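Local coordinates for protein alpha-toxin (Clostridium novyi, PDB 2VK9) that belongs to the large clostridial cytotoxins, represented here by its catalytic domain with a GT-A type glycosyltransferase fold, at residues N308-E316 with F514-K522; M119-Y127 with I353-I363. All coordinates share one frame; numbering follows the deposited sequence.

Contact 1: residues N308-E316 with F514-K522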
# COMPACT_ATOMS: atom_id res chain seq x y z
N ASN A 308 0.68 -8.43 -20.86
CA ASN A 308 0.28 -7.13 -20.35
C ASN A 308 0.04 -6.12 -21.47
O ASN A 308 -1.04 -5.52 -21.53
CB ASN A 308 1.32 -6.59 -19.37
CG ASN A 308 1.49 -7.46 -18.14
OD1 ASN A 308 0.54 -8.07 -17.65
ND2 ASN A 308 2.72 -7.53 -17.63
N TYR A 309 1.01 -5.96 -22.36
CA TYR A 309 0.90 -5.00 -23.47
C TYR A 309 -0.22 -5.36 -24.44
O TYR A 309 -0.84 -4.48 -25.02
CB TYR A 309 2.23 -4.84 -24.21
CG TYR A 309 3.38 -4.36 -23.35
CD1 TYR A 309 3.17 -3.52 -22.25
CD2 TYR A 309 4.70 -4.73 -23.65
CE1 TYR A 309 4.22 -3.08 -21.46
CE2 TYR A 309 5.77 -4.29 -22.86
CZ TYR A 309 5.51 -3.47 -21.78
OH TYR A 309 6.55 -3.02 -20.99
N TRP A 310 -0.47 -6.65 -24.61
CA TRP A 310 -1.60 -7.13 -25.41
C TRP A 310 -2.92 -6.61 -24.83
O TRP A 310 -3.75 -6.04 -25.56
CB TRP A 310 -1.55 -8.67 -25.52
CG TRP A 310 -2.79 -9.33 -26.06
CD1 TRP A 310 -3.63 -10.17 -25.39
CD2 TRP A 310 -3.34 -9.20 -27.39
NE1 TRP A 310 -4.66 -10.58 -26.21
CE2 TRP A 310 -4.51 -9.99 -27.44
CE3 TRP A 310 -2.95 -8.49 -28.53
CZ2 TRP A 310 -5.30 -10.09 -28.58
CZ3 TRP A 310 -3.74 -8.59 -29.67
CH2 TRP A 310 -4.90 -9.39 -29.69
N GLU A 311 -3.10 -6.79 -23.52
CA GLU A 311 -4.32 -6.36 -22.85
C GLU A 311 -4.42 -4.85 -22.79
O GLU A 311 -5.52 -4.29 -22.95
CB GLU A 311 -4.41 -6.97 -21.45
CG GLU A 311 -4.53 -8.49 -21.47
CD GLU A 311 -4.27 -9.13 -20.11
OE1 GLU A 311 -3.57 -8.53 -19.27
OE2 GLU A 311 -4.78 -10.25 -19.90
N ALA A 312 -3.29 -4.17 -22.59
CA ALA A 312 -3.25 -2.72 -22.71
C ALA A 312 -3.81 -2.29 -24.06
O ALA A 312 -4.66 -1.39 -24.13
CB ALA A 312 -1.84 -2.21 -22.53
N ALA A 313 -3.36 -2.95 -25.12
CA ALA A 313 -3.78 -2.67 -26.49
C ALA A 313 -5.28 -2.87 -26.74
O ALA A 313 -5.91 -2.06 -27.42
CB ALA A 313 -2.97 -3.50 -27.46
N ILE A 314 -5.83 -3.96 -26.20
CA ILE A 314 -7.28 -4.21 -26.22
C ILE A 314 -8.01 -2.95 -25.74
O ILE A 314 -8.92 -2.46 -26.41
CB ILE A 314 -7.71 -5.40 -25.30
CG1 ILE A 314 -6.95 -6.70 -25.63
CG2 ILE A 314 -9.23 -5.61 -25.31
CD1 ILE A 314 -7.43 -7.44 -26.88
N PHE A 315 -7.61 -2.43 -24.58
CA PHE A 315 -8.31 -1.28 -24.01
C PHE A 315 -8.16 0.01 -24.82
O PHE A 315 -9.12 0.79 -24.90
CB PHE A 315 -7.93 -1.01 -22.56
CG PHE A 315 -8.62 0.18 -22.00
CD1 PHE A 315 -10.00 0.17 -21.82
CD2 PHE A 315 -7.91 1.33 -21.70
CE1 PHE A 315 -10.65 1.28 -21.33
CE2 PHE A 315 -8.56 2.46 -21.21
CZ PHE A 315 -9.93 2.43 -21.02
N GLU A 316 -6.98 0.24 -25.40
CA GLU A 316 -6.78 1.37 -26.31
C GLU A 316 -7.83 1.38 -27.44
O GLU A 316 -8.30 2.44 -27.86
CB GLU A 316 -5.38 1.35 -26.92
CG GLU A 316 -4.26 1.39 -25.90
CD GLU A 316 -2.88 1.28 -26.53
OE1 GLU A 316 -2.76 0.80 -27.67
OE2 GLU A 316 -1.91 1.67 -25.86
N PHE A 514 -9.14 -2.53 -13.80
CA PHE A 514 -8.21 -2.76 -14.89
C PHE A 514 -6.91 -2.04 -14.55
O PHE A 514 -6.92 -0.85 -14.25
CB PHE A 514 -8.81 -2.23 -16.19
CG PHE A 514 -7.98 -2.50 -17.41
CD1 PHE A 514 -7.62 -3.80 -17.77
CD2 PHE A 514 -7.57 -1.45 -18.22
CE1 PHE A 514 -6.86 -4.05 -18.91
CE2 PHE A 514 -6.81 -1.68 -19.35
CZ PHE A 514 -6.46 -2.99 -19.70
N SER A 515 -5.79 -2.77 -14.60
CA SER A 515 -4.48 -2.23 -14.21
C SER A 515 -3.47 -2.09 -15.36
O SER A 515 -2.34 -1.64 -15.16
CB SER A 515 -3.89 -3.07 -13.07
OG SER A 515 -3.67 -4.40 -13.48
N LYS A 516 -3.87 -2.47 -16.57
CA LYS A 516 -2.95 -2.42 -17.70
C LYS A 516 -3.13 -1.10 -18.46
O LYS A 516 -3.57 -1.07 -19.61
CB LYS A 516 -3.13 -3.63 -18.62
CG LYS A 516 -3.23 -5.00 -17.92
CD LYS A 516 -2.09 -5.23 -16.92
CE LYS A 516 -1.98 -6.70 -16.50
NZ LYS A 516 -3.28 -7.42 -16.45
N THR A 517 -2.80 -0.01 -17.78
CA THR A 517 -3.05 1.31 -18.31
C THR A 517 -1.73 2.03 -18.51
O THR A 517 -0.73 1.69 -17.88
CB THR A 517 -3.90 2.14 -17.35
OG1 THR A 517 -3.17 2.35 -16.14
CG2 THR A 517 -5.18 1.41 -17.03
N HIS A 518 -1.73 3.03 -19.38
CA HIS A 518 -0.52 3.79 -19.67
C HIS A 518 0.14 4.36 -18.42
O HIS A 518 1.34 4.18 -18.22
CB HIS A 518 -0.81 4.91 -20.67
CG HIS A 518 -1.32 4.42 -21.98
ND1 HIS A 518 -1.88 5.26 -22.92
CD2 HIS A 518 -1.37 3.18 -22.51
CE1 HIS A 518 -2.24 4.55 -23.98
NE2 HIS A 518 -1.95 3.29 -23.75
N ASP A 519 -0.65 5.02 -17.58
CA ASP A 519 -0.11 5.63 -16.37
C ASP A 519 0.41 4.58 -15.38
O ASP A 519 1.27 4.88 -14.57
CB ASP A 519 -1.14 6.56 -15.71
CG ASP A 519 -1.25 7.92 -16.40
OD1 ASP A 519 -1.18 7.98 -17.65
OD2 ASP A 519 -1.44 8.93 -15.69
N GLU A 520 -0.10 3.36 -15.46
CA GLU A 520 0.37 2.30 -14.59
C GLU A 520 1.73 1.75 -15.02
O GLU A 520 2.58 1.44 -14.19
CB GLU A 520 -0.63 1.16 -14.53
CG GLU A 520 -0.92 0.70 -13.11
CD GLU A 520 0.26 0.07 -12.40
OE1 GLU A 520 0.73 0.65 -11.39
OE2 GLU A 520 0.70 -1.00 -12.84
N PHE A 521 1.91 1.63 -16.34
CA PHE A 521 3.18 1.20 -16.89
C PHE A 521 4.25 2.26 -16.68
O PHE A 521 5.43 1.94 -16.56
CB PHE A 521 3.06 0.87 -18.37
CG PHE A 521 2.20 -0.33 -18.65
CD1 PHE A 521 1.29 -0.31 -19.68
CD2 PHE A 521 2.31 -1.47 -17.86
CE1 PHE A 521 0.49 -1.42 -19.94
CE2 PHE A 521 1.51 -2.58 -18.10
CZ PHE A 521 0.60 -2.55 -19.14
N LYS A 522 3.83 3.52 -16.62
CA LYS A 522 4.76 4.61 -16.38
C LYS A 522 5.24 4.60 -14.93
O LYS A 522 6.37 4.98 -14.64
CB LYS A 522 4.15 5.95 -16.77
CG LYS A 522 5.20 6.96 -17.18
CD LYS A 522 4.61 8.15 -17.94
CE LYS A 522 5.73 9.14 -18.32
NZ LYS A 522 5.18 10.40 -18.91
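Lys-516 reaches across to one side of helix 308-316, bending as it goes. Its CB lies close to the backbone of Ala-312 and Asn-308, and CG is 3.8 Å from Glu-311 OE1. The bend about CB-CG (chi2 -51°) turns the chain along the helix, where CD and then CE pass the side-chain oxygen of Asn-308, CE coming within 3.1 Å of OD1. A second bend brings NZ to Glu-311 OE1 at 3.0 Å, a salt bridge that meets the carboxylate on its syn side, 25° out of its plane.

The backbone of Lys-516, at the centre of an inverse gamma turn, also touches the helix: its O receives a CA-H...O contact from Ala-312. The methyl group of Ala-312 meets the rim of the Phe-521 ring, with CB 3.6 Å from CE1. Over one face of that ring stands the edge of Tyr-309, an edge-to-face pair with planes at 82°. Phe-514 meets Phe-315 obliquely, its CE2 3.5 Å from Phe-315 CB.

At the far end, His-518 NE2 donates to Glu-316 OE2 (2.7 Å), the acceptor near the imidazole plane and using its anti lone pair. Tyr-332 N bonds to the same oxygen, and Tyr-328 stacks on the imidazole.

Two polar links thus bracket an aromatic and alanine centre. The Lys-516 salt bridge is partly exposed, whereas Glu-316 is buried; its two N-H partners at OE2 would be expected to stabilise a charged carboxylate there.

Contact 2: residues M119-Y127 with I353-I363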
# COMPACT_ATOMS: atom_id res chain seq x y z
N MET A 119 -13.66 8.28 -16.16
CA MET A 119 -13.99 6.95 -16.63
C MET A 119 -14.72 6.20 -15.52
O MET A 119 -15.78 5.61 -15.74
CB MET A 119 -12.70 6.25 -17.04
CG MET A 119 -12.87 4.86 -17.61
SD MET A 119 -13.36 4.83 -19.33
CE MET A 119 -12.36 6.17 -19.96
N TRP A 120 -14.17 6.27 -14.31
CA TRP A 120 -14.82 5.76 -13.12
C TRP A 120 -16.19 6.38 -12.90
O TRP A 120 -17.15 5.68 -12.58
CB TRP A 120 -13.93 6.00 -11.91
CG TRP A 120 -12.82 5.02 -11.82
CD1 TRP A 120 -11.51 5.24 -12.10
CD2 TRP A 120 -12.93 3.64 -11.46
NE1 TRP A 120 -10.79 4.09 -11.92
CE2 TRP A 120 -11.64 3.09 -11.51
CE3 TRP A 120 -13.99 2.82 -11.08
CZ2 TRP A 120 -11.38 1.76 -11.21
CZ3 TRP A 120 -13.73 1.50 -10.77
CH2 TRP A 120 -12.44 0.98 -10.84
N LYS A 121 -16.27 7.70 -13.08
CA LYS A 121 -17.52 8.45 -12.95
C LYS A 121 -18.58 8.00 -13.94
O LYS A 121 -19.76 7.91 -13.60
CB LYS A 121 -17.26 9.93 -13.12
CG LYS A 121 -16.95 10.66 -11.83
CD LYS A 121 -16.77 12.15 -12.08
CE LYS A 121 -16.67 12.89 -10.78
NZ LYS A 121 -16.28 14.31 -10.99
N MET A 122 -18.16 7.72 -15.17
CA MET A 122 -19.08 7.33 -16.23
C MET A 122 -19.76 5.98 -15.99
O MET A 122 -20.91 5.80 -16.37
CB MET A 122 -18.36 7.29 -17.57
CG MET A 122 -18.26 8.63 -18.28
SD MET A 122 -17.13 8.49 -19.70
CE MET A 122 -18.06 7.39 -20.76
N PHE A 123 -19.06 5.06 -15.33
CA PHE A 123 -19.53 3.68 -15.22
C PHE A 123 -20.06 3.27 -13.85
O PHE A 123 -20.48 2.12 -13.66
CB PHE A 123 -18.44 2.71 -15.68
CG PHE A 123 -18.20 2.73 -17.15
CD1 PHE A 123 -17.19 3.53 -17.69
CD2 PHE A 123 -18.98 1.98 -18.00
CE1 PHE A 123 -16.98 3.57 -19.05
CE2 PHE A 123 -18.77 2.01 -19.37
CZ PHE A 123 -17.77 2.80 -19.90
N ASN A 124 -20.05 4.21 -12.90
CA ASN A 124 -20.46 3.91 -11.53
C ASN A 124 -21.29 5.04 -10.94
O ASN A 124 -20.92 5.64 -9.94
CB ASN A 124 -19.23 3.64 -10.66
CG ASN A 124 -18.45 2.43 -11.12
OD1 ASN A 124 -18.84 1.29 -10.89
ND2 ASN A 124 -17.33 2.68 -11.79
N LYS A 125 -22.42 5.33 -11.57
CA LYS A 125 -23.27 6.44 -11.16
C LYS A 125 -24.05 6.14 -9.89
O LYS A 125 -24.65 7.04 -9.30
CB LYS A 125 -24.24 6.82 -12.28
CG LYS A 125 -23.58 7.50 -13.45
CD LYS A 125 -24.59 7.73 -14.55
CE LYS A 125 -23.90 7.88 -15.90
NZ LYS A 125 -24.90 7.74 -17.00
N ASP A 126 -24.03 4.88 -9.47
CA ASP A 126 -24.64 4.45 -8.21
C ASP A 126 -23.68 4.56 -7.01
O ASP A 126 -24.01 4.11 -5.91
CB ASP A 126 -25.17 3.02 -8.34
CG ASP A 126 -24.09 2.02 -8.78
OD1 ASP A 126 -23.08 2.44 -9.40
OD2 ASP A 126 -24.25 0.81 -8.50
N TYR A 127 -22.51 5.16 -7.23
CA TYR A 127 -21.53 5.39 -6.17
C TYR A 127 -21.40 6.88 -5.84
O TYR A 127 -21.59 7.73 -6.70
CB TYR A 127 -20.17 4.83 -6.60
CG TYR A 127 -20.01 3.35 -6.35
CD1 TYR A 127 -20.67 2.41 -7.16
CD2 TYR A 127 -19.21 2.88 -5.31
CE1 TYR A 127 -20.53 1.04 -6.93
CE2 TYR A 127 -19.08 1.50 -5.07
CZ TYR A 127 -19.74 0.60 -5.89
OH TYR A 127 -19.60 -0.74 -5.65
N ILE A 353 -21.22 -1.02 -25.34
CA ILE A 353 -20.26 -0.39 -24.44
C ILE A 353 -20.28 -0.95 -23.01
O ILE A 353 -19.23 -1.07 -22.37
CB ILE A 353 -20.45 1.15 -24.43
CG1 ILE A 353 -19.14 1.85 -24.09
CG2 ILE A 353 -21.62 1.58 -23.53
CD1 ILE A 353 -19.04 3.24 -24.72
N ASN A 354 -21.47 -1.30 -22.52
CA ASN A 354 -21.65 -1.83 -21.17
C ASN A 354 -21.38 -3.32 -21.13
O ASN A 354 -21.39 -3.95 -20.07
CB ASN A 354 -23.05 -1.50 -20.67
CG ASN A 354 -23.29 -0.01 -20.56
OD1 ASN A 354 -22.55 0.71 -19.89
ND2 ASN A 354 -24.34 0.47 -21.23
N ASP A 355 -21.13 -3.88 -22.30
CA ASP A 355 -20.73 -5.26 -22.42
C ASP A 355 -19.20 -5.33 -22.30
O ASP A 355 -18.64 -6.36 -21.92
CB ASP A 355 -21.23 -5.78 -23.76
CG ASP A 355 -21.19 -7.29 -23.87
OD1 ASP A 355 -20.62 -7.95 -22.97
OD2 ASP A 355 -21.73 -7.82 -24.88
N LEU A 356 -18.54 -4.21 -22.61
CA LEU A 356 -17.08 -4.15 -22.66
C LEU A 356 -16.46 -3.70 -21.35
O LEU A 356 -15.47 -4.28 -20.89
CB LEU A 356 -16.64 -3.21 -23.78
CG LEU A 356 -16.86 -3.69 -25.21
CD1 LEU A 356 -16.98 -2.51 -26.14
CD2 LEU A 356 -15.72 -4.60 -25.62
N ILE A 357 -17.02 -2.65 -20.76
CA ILE A 357 -16.55 -2.10 -19.49
C ILE A 357 -17.51 -2.52 -18.39
O ILE A 357 -18.72 -2.35 -18.53
CB ILE A 357 -16.44 -0.55 -19.52
CG1 ILE A 357 -15.64 -0.05 -20.73
CG2 ILE A 357 -15.86 -0.02 -18.21
CD1 ILE A 357 -14.21 -0.55 -20.81
N LEU A 358 -16.97 -3.05 -17.31
CA LEU A 358 -17.77 -3.56 -16.20
C LEU A 358 -17.99 -2.49 -15.11
O LEU A 358 -17.05 -1.76 -14.76
CB LEU A 358 -17.13 -4.83 -15.64
CG LEU A 358 -17.45 -6.16 -16.34
CD1 LEU A 358 -17.09 -6.18 -17.81
CD2 LEU A 358 -16.78 -7.34 -15.65
N PRO A 359 -19.23 -2.37 -14.59
CA PRO A 359 -19.49 -1.52 -13.44
C PRO A 359 -19.10 -2.23 -12.15
O PRO A 359 -19.05 -3.45 -12.13
CB PRO A 359 -21.01 -1.33 -13.48
CG PRO A 359 -21.51 -2.56 -14.11
CD PRO A 359 -20.46 -3.00 -15.10
N LEU A 360 -18.84 -1.48 -11.09
CA LEU A 360 -18.48 -2.10 -9.80
C LEU A 360 -19.63 -2.93 -9.23
O LEU A 360 -19.40 -4.01 -8.69
CB LEU A 360 -18.04 -1.05 -8.79
CG LEU A 360 -16.63 -0.49 -8.91
CD1 LEU A 360 -16.48 0.75 -8.04
CD2 LEU A 360 -15.64 -1.55 -8.51
N GLY A 361 -20.84 -2.40 -9.36
CA GLY A 361 -22.04 -3.03 -8.82
C GLY A 361 -22.03 -3.18 -7.31
O GLY A 361 -21.41 -2.39 -6.59
N ASP A 362 -22.74 -4.21 -6.84
CA ASP A 362 -22.79 -4.56 -5.43
C ASP A 362 -21.69 -5.55 -5.18
O ASP A 362 -21.64 -6.59 -5.83
CB ASP A 362 -24.13 -5.22 -5.10
CG ASP A 362 -25.32 -4.40 -5.58
OD1 ASP A 362 -25.27 -3.15 -5.45
OD2 ASP A 362 -26.30 -5.00 -6.10
N ILE A 363 -20.80 -5.22 -4.25
CA ILE A 363 -19.67 -6.10 -3.93
C ILE A 363 -19.92 -6.82 -2.60
O ILE A 363 -19.86 -6.19 -1.54
CB ILE A 363 -18.34 -5.31 -3.86
CG1 ILE A 363 -18.12 -4.53 -5.17
CG2 ILE A 363 -17.17 -6.25 -3.53
CD1 ILE A 363 -17.12 -3.39 -5.05
O HOH W 1 -21.46 0.42 -10.29
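Asn-124 and Leu-360 join the two segments through a hydrogen bond from Leu-360 N to Asn-124 OD1, 2.8 Å long and nearly straight at 166°, lying in the plane of the amide carbonyl. The other end of the same amide is held from behind: ND2 donates to Trp-120 O, which fixes the rotation of the group and directs OD1 across the contact. Further along, Tyr-127 OH donates to Gly-361 O at 2.6 Å, arriving almost in line with the carbonyl bond. A water adds a bridge, donating to Asn-124 OD1 and Asp-126 OD1 and accepting from Gly-361 N.

Apolar contacts flank these bonds. Ile-357 CG2 sits 3.5 Å above the centre of the Phe-123 ring, a CH-pi contact only 3° off the ring normal; with CG2 anti to the backbone N, this branch stands over the ring, while CB and CG1 lie against its CE2 and CZ atoms. Leu-360 CD1 lies over one face of Tyr-127, shifted toward the rim, and 3.9 Å from Trp-120 CZ3. Pro-359 CB rests against Phe-123 O.

Electrostatics continue outside the segments, where Lys-98 forms salt bridges with both Asp-126 and Asp-362. Trp-120 NE1 is bonded to Phe-287 O.

The type I turn Asn-124 to Tyr-127 joins helix 111-123 to strand 128-133, part of the alternating helices and parallel strands of the GT-A Rossmann-like core, and the loop 357-363 packs against this junction.

Overall arrangement
Contact 1 and contact 2 have centres about 18 Å apart and lie on the same side of the chain's centre. Their segments alternate along the sequence, so residues far apart in the chain are gathered into one region. They meet directly where Phe-315 CE1 approaches Ile-357 CD1 at 4.0 Å: helix 307-321 packs against 514-522, and its Phe-315, which takes part there, also touches Ile-357 of contact 2, as does Ile-318. Helix 111-123 is a second connection, carrying Trp-120 and Phe-123 into contact 2 and presenting Tyr-116 to Thr-517, His-518 and Asp-519 of contact 1. Phe-287 touches both neighbourhoods, through Glu-520 and Trp-120.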